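Exosome complex component Rrp42 (Pyrococcus abyssi, PDB 2PO1) probably serves as a non-catalytic subunit of the archaeal RNA-degrading exosome, helping to shape the active site of its partner Rrp41. Local coordinates at residues Val197-Val209 against Ala244-Ala257. Residues are numbered along the deposited sequence; the frame is centred on the assembly and turned at random.
Sequences VPVTFAKIGNILV and AFKLEEVMYAVETA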
loop_
_atom_site.group_PDB
_atom_site.type_symbol
_atom_site.label_atom_id
_atom_site.label_comp_id
_atom_site.label_asym_id
_atom_site.label_seq_id
_atom_site.Cartn_x
_atom_site.Cartn_y
_atom_site.Cartn_z
ATOM N N VAL C 197 -5.189 32.734 -8.935
ATOM C CA VAL C 197 -3.942 32.899 -8.200
ATOM C C VAL C 197 -4.351 32.760 -6.751
ATOM O O VAL C 197 -5.256 33.465 -6.314
ATOM C CB VAL C 197 -3.338 34.311 -8.481
ATOM C CG1 VAL C 197 -2.239 34.633 -7.504
ATOM C CG2 VAL C 197 -2.786 34.371 -9.890
ATOM N N PRO C 198 -3.754 31.796 -6.010
ATOM C CA PRO C 198 -4.144 31.810 -4.594
ATOM C C PRO C 198 -3.344 32.873 -3.906
ATOM O O PRO C 198 -2.141 33.061 -4.209
ATOM C CB PRO C 198 -3.731 30.433 -4.057
ATOM C CG PRO C 198 -3.123 29.698 -5.191
ATOM C CD PRO C 198 -2.789 30.713 -6.295
ATOM N N VAL C 199 -4.011 33.610 -3.026
ATOM C CA VAL C 199 -3.253 34.445 -2.136
ATOM C C VAL C 199 -3.505 33.975 -0.721
ATOM O O VAL C 199 -4.638 33.763 -0.358
ATOM C CB VAL C 199 -3.645 35.901 -2.356
ATOM C CG1 VAL C 199 -3.035 36.739 -1.306
ATOM C CG2 VAL C 199 -3.200 36.341 -3.798
ATOM N N THR C 200 -2.458 33.824 0.077
ATOM C CA THR C 200 -2.569 33.157 1.360
ATOM C C THR C 200 -2.077 34.055 2.465
ATOM O O THR C 200 -1.101 34.731 2.307
ATOM C CB THR C 200 -1.787 31.843 1.330
ATOM O OG1 THR C 200 -2.505 30.906 0.522
ATOM C CG2 THR C 200 -1.621 31.314 2.676
ATOM N N PHE C 201 -2.838 34.122 3.551
ATOM C CA PHE C 201 -2.499 34.944 4.721
ATOM C C PHE C 201 -2.277 34.047 5.919
ATOM O O PHE C 201 -3.002 33.064 6.091
ATOM C CB PHE C 201 -3.644 35.931 5.054
ATOM C CG PHE C 201 -4.032 36.805 3.893
ATOM C CD1 PHE C 201 -4.774 36.284 2.821
ATOM C CD2 PHE C 201 -3.626 38.130 3.850
ATOM C CE1 PHE C 201 -5.088 37.086 1.717
ATOM C CE2 PHE C 201 -3.952 38.936 2.746
ATOM C CZ PHE C 201 -4.668 38.407 1.684
ATOM N N ALA C 202 -1.304 34.397 6.761
ATOM C CA ALA C 202 -1.144 33.773 8.078
ATOM C C ALA C 202 -1.776 34.717 9.067
ATOM O O ALA C 202 -1.549 35.901 9.003
ATOM C CB ALA C 202 0.315 33.601 8.392
ATOM N N LYS C 203 -2.616 34.203 9.952
ATOM C CA LYS C 203 -3.037 34.996 11.072
ATOM C C LYS C 203 -2.065 34.708 12.204
ATOM O O LYS C 203 -1.894 33.542 12.627
ATOM C CB LYS C 203 -4.457 34.647 11.473
ATOM C CG LYS C 203 -4.923 35.299 12.748
ATOM C CD LYS C 203 -6.437 35.309 12.795
ATOM C CE LYS C 203 -6.912 35.992 14.068
ATOM N NZ LYS C 203 -8.401 36.034 14.033
ATOM N N ILE C 204 -1.400 35.763 12.662
ATOM C CA ILE C 204 -0.482 35.708 13.814
ATOM C C ILE C 204 -0.974 36.704 14.852
ATOM O O ILE C 204 -0.925 37.914 14.634
ATOM C CB ILE C 204 0.951 36.031 13.383
ATOM C CG1 ILE C 204 1.330 35.157 12.179
ATOM C CG2 ILE C 204 1.914 35.904 14.565
ATOM C CD1 ILE C 204 2.730 35.431 11.578
ATOM N N GLY C 205 -1.482 36.187 15.966
ATOM C CA GLY C 205 -2.236 37.008 16.895
ATOM C C GLY C 205 -3.421 37.629 16.171
ATOM O O GLY C 205 -4.227 36.925 15.559
ATOM N N ASN C 206 -3.527 38.949 16.213
ATOM C CA ASN C 206 -4.659 39.621 15.595
ATOM C C ASN C 206 -4.303 40.237 14.262
ATOM O O ASN C 206 -4.970 41.139 13.780
ATOM C CB ASN C 206 -5.261 40.642 16.552
ATOM C CG ASN C 206 -6.130 39.980 17.601
ATOM O OD1 ASN C 206 -6.573 38.832 17.431
ATOM N ND2 ASN C 206 -6.371 40.686 18.699
ATOM N N ILE C 207 -3.258 39.714 13.662
ATOM C CA ILE C 207 -2.707 40.314 12.474
ATOM C C ILE C 207 -2.602 39.269 11.366
ATOM O O ILE C 207 -2.059 38.168 11.579
ATOM C CB ILE C 207 -1.305 40.868 12.788
ATOM C CG1 ILE C 207 -1.408 42.156 13.586
ATOM C CG2 ILE C 207 -0.587 41.165 11.521
ATOM C CD1 ILE C 207 -0.161 42.453 14.376
ATOM N N LEU C 208 -3.105 39.612 10.176
ATOM C CA LEU C 208 -2.867 38.801 8.986
ATOM C C LEU C 208 -1.761 39.373 8.157
ATOM O O LEU C 208 -1.684 40.570 7.922
ATOM C CB LEU C 208 -4.095 38.651 8.088
ATOM C CG LEU C 208 -5.498 38.309 8.596
ATOM C CD1 LEU C 208 -6.270 37.602 7.559
ATOM C CD2 LEU C 208 -5.556 37.522 9.889
ATOM N N VAL C 209 -0.948 38.478 7.636
ATOM C CA VAL C 209 0.266 38.854 6.953
ATOM C C VAL C 209 0.256 37.956 5.706
ATOM O O VAL C 209 0.094 36.711 5.801
ATOM C CB VAL C 209 1.359 38.563 7.975
ATOM C CG1 VAL C 209 2.114 37.194 7.800
ATOM C CG2 VAL C 209 2.123 39.747 8.455
ATOM N N ALA C 244 -8.641 30.775 14.223
ATOM C CA ALA C 244 -9.964 31.206 13.934
ATOM C C ALA C 244 -9.817 32.561 13.294
ATOM O O ALA C 244 -8.914 33.308 13.635
ATOM C CB ALA C 244 -10.755 31.338 15.181
ATOM N N PHE C 245 -10.706 32.869 12.365
ATOM C CA PHE C 245 -10.689 34.168 11.741
ATOM C C PHE C 245 -11.987 34.836 12.067
ATOM O O PHE C 245 -13.001 34.168 12.259
ATOM C CB PHE C 245 -10.534 34.013 10.247
ATOM C CG PHE C 245 -9.169 33.563 9.838
ATOM C CD1 PHE C 245 -8.247 34.482 9.372
ATOM C CD2 PHE C 245 -8.807 32.228 9.930
ATOM C CE1 PHE C 245 -7.004 34.114 8.982
ATOM C CE2 PHE C 245 -7.531 31.827 9.536
ATOM C CZ PHE C 245 -6.609 32.793 9.057
ATOM N N LYS C 246 -11.951 36.156 12.132
ATOM C CA LYS C 246 -13.133 36.953 12.253
ATOM C C LYS C 246 -13.667 37.143 10.846
ATOM O O LYS C 246 -12.900 37.095 9.875
ATOM C CB LYS C 246 -12.794 38.322 12.860
ATOM C CG LYS C 246 -12.279 38.276 14.287
ATOM C CD LYS C 246 -13.296 37.588 15.168
ATOM C CE LYS C 246 -12.960 37.768 16.628
ATOM N NZ LYS C 246 -13.923 36.967 17.384
ATOM N N LEU C 247 -14.971 37.339 10.741
ATOM C CA LEU C 247 -15.619 37.591 9.452
ATOM C C LEU C 247 -14.963 38.811 8.734
ATOM O O LEU C 247 -14.770 38.811 7.512
ATOM C CB LEU C 247 -17.121 37.866 9.675
ATOM C CG LEU C 247 -18.132 38.006 8.517
ATOM C CD1 LEU C 247 -18.507 39.403 8.274
ATOM C CD2 LEU C 247 -17.666 37.331 7.232
ATOM N N GLU C 248 -14.616 39.831 9.505
ATOM C CA GLU C 248 -13.981 41.020 8.955
ATOM C C GLU C 248 -12.569 40.723 8.520
ATOM O O GLU C 248 -12.062 41.411 7.673
ATOM C CB GLU C 248 -13.987 42.148 9.963
ATOM C CG GLU C 248 -14.076 41.624 11.367
ATOM C CD GLU C 248 -15.515 41.310 11.772
ATOM O OE1 GLU C 248 -16.445 42.140 11.473
ATOM O OE2 GLU C 248 -15.702 40.235 12.395
ATOM N N GLU C 249 -11.930 39.702 9.086
ATOM C CA GLU C 249 -10.587 39.283 8.608
ATOM C C GLU C 249 -10.664 38.585 7.288
ATOM O O GLU C 249 -9.853 38.818 6.405
ATOM C CB GLU C 249 -9.871 38.400 9.636
ATOM C CG GLU C 249 -9.457 39.191 10.932
ATOM C CD GLU C 249 -9.024 38.281 12.078
ATOM O OE1 GLU C 249 -9.370 37.078 12.064
ATOM O OE2 GLU C 249 -8.340 38.763 13.013
ATOM N N VAL C 250 -11.642 37.705 7.148
ATOM C CA VAL C 250 -11.955 37.094 5.848
ATOM C C VAL C 250 -12.238 38.105 4.739
ATOM O O VAL C 250 -11.634 38.062 3.666
ATOM C CB VAL C 250 -13.138 36.143 6.005
ATOM C CG1 VAL C 250 -13.643 35.619 4.632
ATOM C CG2 VAL C 250 -12.718 35.039 6.936
ATOM N N MET C 251 -13.176 39.003 5.007
ATOM C CA MET C 251 -13.486 40.078 4.089
ATOM C C MET C 251 -12.213 40.835 3.660
ATOM O O MET C 251 -11.968 41.040 2.488
ATOM C CB MET C 251 -14.459 41.038 4.762
ATOM C CG MET C 251 -15.805 40.417 5.128
ATOM S SD MET C 251 -16.955 41.487 6.096
ATOM C CE MET C 251 -16.968 43.042 5.186
ATOM N N TYR C 252 -11.403 41.229 4.632
ATOM C CA TYR C 252 -10.090 41.807 4.376
ATOM C C TYR C 252 -9.235 40.905 3.497
ATOM O O TYR C 252 -8.596 41.370 2.555
ATOM C CB TYR C 252 -9.348 42.050 5.724
ATOM C CG TYR C 252 -7.877 42.322 5.517
ATOM C CD1 TYR C 252 -6.948 41.285 5.615
ATOM C CD2 TYR C 252 -7.423 43.600 5.146
ATOM C CE1 TYR C 252 -5.650 41.493 5.393
ATOM C CE2 TYR C 252 -6.091 43.833 4.945
ATOM C CZ TYR C 252 -5.211 42.757 5.048
ATOM O OH TYR C 252 -3.870 42.897 4.841
ATOM N N ALA C 253 -9.191 39.606 3.826
ATOM C CA ALA C 253 -8.369 38.680 3.097
ATOM C C ALA C 253 -8.860 38.633 1.629
ATOM O O ALA C 253 -8.056 38.619 0.687
ATOM C CB ALA C 253 -8.493 37.274 3.730
ATOM N N VAL C 254 -10.185 38.607 1.438
ATOM C CA VAL C 254 -10.735 38.421 0.089
ATOM C C VAL C 254 -10.309 39.614 -0.734
ATOM O O VAL C 254 -9.733 39.506 -1.834
ATOM C CB VAL C 254 -12.279 38.359 0.107
ATOM C CG1 VAL C 254 -12.771 38.427 -1.296
ATOM C CG2 VAL C 254 -12.761 37.040 0.740
ATOM N N GLU C 255 -10.542 40.770 -0.154
ATOM C CA GLU C 255 -10.259 41.980 -0.852
ATOM C C GLU C 255 -8.771 42.145 -1.189
ATOM O O GLU C 255 -8.400 42.456 -2.313
ATOM C CB GLU C 255 -10.844 43.121 -0.036
ATOM C CG GLU C 255 -10.387 44.391 -0.443
ATOM C CD GLU C 255 -11.422 45.431 -0.150
ATOM O OE1 GLU C 255 -12.458 45.079 0.466
ATOM O OE2 GLU C 255 -11.187 46.594 -0.556
ATOM N N THR C 256 -7.918 41.907 -0.209
ATOM C CA THR C 256 -6.488 41.992 -0.377
ATOM C C THR C 256 -5.952 40.948 -1.329
ATOM O O THR C 256 -5.045 41.243 -2.056
ATOM C CB THR C 256 -5.821 41.783 0.979
ATOM O OG1 THR C 256 -6.414 42.699 1.868
ATOM C CG2 THR C 256 -4.333 42.032 0.905
ATOM N N ALA C 257 -6.492 39.720 -1.282
ATOM C CA ALA C 257 -6.258 38.657 -2.259
ATOM C C ALA C 257 -6.374 39.123 -3.715
ATOM O O ALA C 257 -5.456 38.893 -4.522
ATOM C CB ALA C 257 -7.250 37.536 -2.023
HETATM O O HOH W 1 -7.277 41.222 12.629
HETATM O O HOH W 2 -8.862 38.592 15.746
#
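Lys203 and Glu249 join the hairpin 197-209 to the first turn of helix 247-257 by a salt bridge, their side chains crossing at about a right angle. The lysine, CG anti to its backbone N (chi1 172°) and extended from there on, carries NZ to Glu249 OE1; the modelled 2.4 Å between Lys203 NZ and Glu249 OE1 is too short to be taken literally, though the pairing is clear. NZ also donates to Ala244 O (2.8 Å), so the ammonium ties the helix to the loop leading into it. Lys246 N, at the N-cap position, donates to Glu249 OE1 (2.7 Å), reaching it from above the carboxylate plane. OE2 is reached through water: one molecule bridges it to Asn206 O in the type II' turn, another to Asn206 OD1.

The apolar part of Lys203 works too, its CD lying over one face of the Phe245 ring, 4.2 Å from the centroid. Leu208 CD2 meets CE1 of that ring at 3.8 Å. A methionine in place of Lys203 would probably leave Glu249 without its opposite charge and Ala244 O without this donor.

Farther along the helix, Phe201 is the main hydrophobic contact. Ala253 CA sits over one face of its ring, while Thr256 CG2 touches CE2 at the edge, 3.6 Å away. Tyr252 approaches obliquely, its plane turned 68° from that of Phe201; its hydroxyl bonds to Glu34. Val199 packs on Ala257, CB to CB 4.0 Å.

Val199, Phe201, Lys203 and Leu208 thus present one sheet surface to helix segment 247-257, its axis at 140° to strand 197-204. Val250 and Val254, pointing away from this hairpin, pack against a chain of another protein. Helix 247-275 layered on the four-stranded antiparallel sheet is an alpha+beta arrangement, here in the second domain of the RNase PH fold.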